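Local coordinates for L544 (Acanthamoeba polyphaga mimivirus, PDB 4AMQ), which is a viral nucleotidyl transferase, present in the virion, that binds manganese and probably depends on metal, with a possible role in transcription-coupled DNA repair, at residues Gln84-Leu89 with Ser195-Gln200. Residues are numbered along the deposited sequence; the frame is centred on the assembly and turned at random.
Sequences QRIVDL and SILLLQ
The backbone N of L89 donates to R85 O at 3.0 Å, a regular helical bond that stacks L89 one turn beyond R85; the three-residue spacing from I86 leaves both I86 and L89 on the strand side. From there their CB bonds point at the strand, and those of L197 and L199 point back. All three contacts within 4.5 Å join side-chain carbons, with no polar bond between helix and strand. L199 serves both helix residues. With its CG anti to the carbonyl C (chi1 -57°) and CD1 anti to CA, its two methyls spread as a fork: CD2 meets I86 CD1 at 4.2 Å, and CD1 meets L89 CD1, also at 4.2 Å. L197 CD2 adds a looser touch on I86 CG1 at 4.5 Å. The CD2 of L89 lies 3.9 Å above the R85 guanidinium plane, offset toward its rim, while R85 NE bonds V44 O. The axes of the two short segments come within 12.2 Å and run parallel to within 3°; the segments bury 130 Å² in all, a light helix-on-sheet contact. V44, in a loop, touches both I86 and L89, and V172 of helix 169-174 touches I86. Helix 82-93 thus packs on one face of the mixed sheet, where strand 196-204 runs between 99-108 and 209-217; the latter carries D213, a manganese ligand.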
# COMPACT_ATOMS: atom_id res chain seq x y z
N GLN A 84 11.18 21.81 8.23
CA GLN A 84 12.36 21.58 9.06
C GLN A 84 12.17 20.39 10.00
O GLN A 84 13.14 19.69 10.33
CB GLN A 84 12.72 22.84 9.85
CG GLN A 84 13.94 22.69 10.74
CD GLN A 84 15.19 22.31 9.97
OE1 GLN A 84 15.41 22.77 8.85
NE2 GLN A 84 16.02 21.46 10.57
N ARG A 85 10.93 20.15 10.42
CA ARG A 85 10.63 18.99 11.27
C ARG A 85 10.73 17.68 10.48
O ARG A 85 11.08 16.64 11.04
CB ARG A 85 9.25 19.12 11.91
CG ARG A 85 8.75 17.87 12.62
CD ARG A 85 9.71 17.41 13.73
NE ARG A 85 9.18 16.25 14.44
CZ ARG A 85 9.91 15.45 15.22
NH1 ARG A 85 11.20 15.69 15.39
NH2 ARG A 85 9.34 14.42 15.83
N ILE A 86 10.42 17.73 9.19
CA ILE A 86 10.55 16.56 8.33
C ILE A 86 12.03 16.28 8.07
O ILE A 86 12.45 15.13 8.02
CB ILE A 86 9.80 16.75 6.99
CG1 ILE A 86 8.32 17.04 7.25
CG2 ILE A 86 9.94 15.51 6.12
CD1 ILE A 86 7.65 16.03 8.17
N VAL A 87 12.80 17.35 7.91
CA VAL A 87 14.24 17.23 7.76
C VAL A 87 14.85 16.59 9.00
O VAL A 87 15.70 15.71 8.89
CB VAL A 87 14.90 18.60 7.50
CG1 VAL A 87 16.40 18.53 7.70
CG2 VAL A 87 14.56 19.09 6.10
N ASP A 88 14.39 17.01 10.17
CA ASP A 88 14.85 16.43 11.43
C ASP A 88 14.54 14.94 11.49
O ASP A 88 15.38 14.13 11.87
CB ASP A 88 14.24 17.16 12.62
CG ASP A 88 14.72 18.60 12.74
OD1 ASP A 88 15.42 19.07 11.81
OD2 ASP A 88 14.38 19.27 13.74
N LEU A 89 13.32 14.58 11.12
CA LEU A 89 12.93 13.17 11.08
C LEU A 89 13.84 12.38 10.16
O LEU A 89 14.37 11.33 10.54
CB LEU A 89 11.47 13.02 10.64
CG LEU A 89 10.42 13.28 11.72
CD1 LEU A 89 9.02 13.27 11.13
CD2 LEU A 89 10.54 12.24 12.83
N SER A 195 -2.55 21.14 2.57
CA SER A 195 -2.96 21.06 3.97
C SER A 195 -2.44 19.81 4.65
O SER A 195 -2.39 19.73 5.88
CB SER A 195 -4.48 21.11 4.08
OG SER A 195 -5.00 22.28 3.47
N ILE A 196 -2.05 18.82 3.86
CA ILE A 196 -1.60 17.54 4.40
C ILE A 196 -0.45 16.94 3.59
O ILE A 196 -0.37 17.13 2.37
CB ILE A 196 -2.75 16.52 4.46
CG1 ILE A 196 -2.24 15.18 4.98
CG2 ILE A 196 -3.38 16.36 3.09
CD1 ILE A 196 -3.23 14.05 4.82
N LEU A 197 0.43 16.22 4.27
CA LEU A 197 1.46 15.43 3.60
C LEU A 197 1.46 14.01 4.16
O LEU A 197 1.04 13.78 5.30
CB LEU A 197 2.84 16.08 3.73
CG LEU A 197 3.43 16.29 5.12
CD1 LEU A 197 4.11 15.02 5.62
CD2 LEU A 197 4.43 17.44 5.10
N LEU A 198 1.91 13.06 3.35
CA LEU A 198 1.91 11.66 3.76
C LEU A 198 3.34 11.15 3.90
O LEU A 198 4.13 11.26 2.96
CB LEU A 198 1.15 10.79 2.75
CG LEU A 198 1.02 9.30 3.06
CD1 LEU A 198 0.05 9.08 4.21
CD2 LEU A 198 0.56 8.52 1.83
N LEU A 199 3.66 10.60 5.07
CA LEU A 199 4.95 9.96 5.29
C LEU A 199 4.81 8.45 5.07
O LEU A 199 4.07 7.78 5.78
CB LEU A 199 5.44 10.23 6.72
CG LEU A 199 5.60 11.69 7.15
CD1 LEU A 199 5.97 11.78 8.63
CD2 LEU A 199 6.62 12.40 6.29
N GLN A 200 5.52 7.92 4.08
CA GLN A 200 5.47 6.49 3.81
C GLN A 200 6.71 5.77 4.31
O GLN A 200 7.77 5.81 3.69
CB GLN A 200 5.25 6.21 2.32
CG GLN A 200 3.82 6.47 1.86
CD GLN A 200 3.57 6.01 0.44
OE1 GLN A 200 4.49 5.95 -0.38
NE2 GLN A 200 2.33 5.66 0.15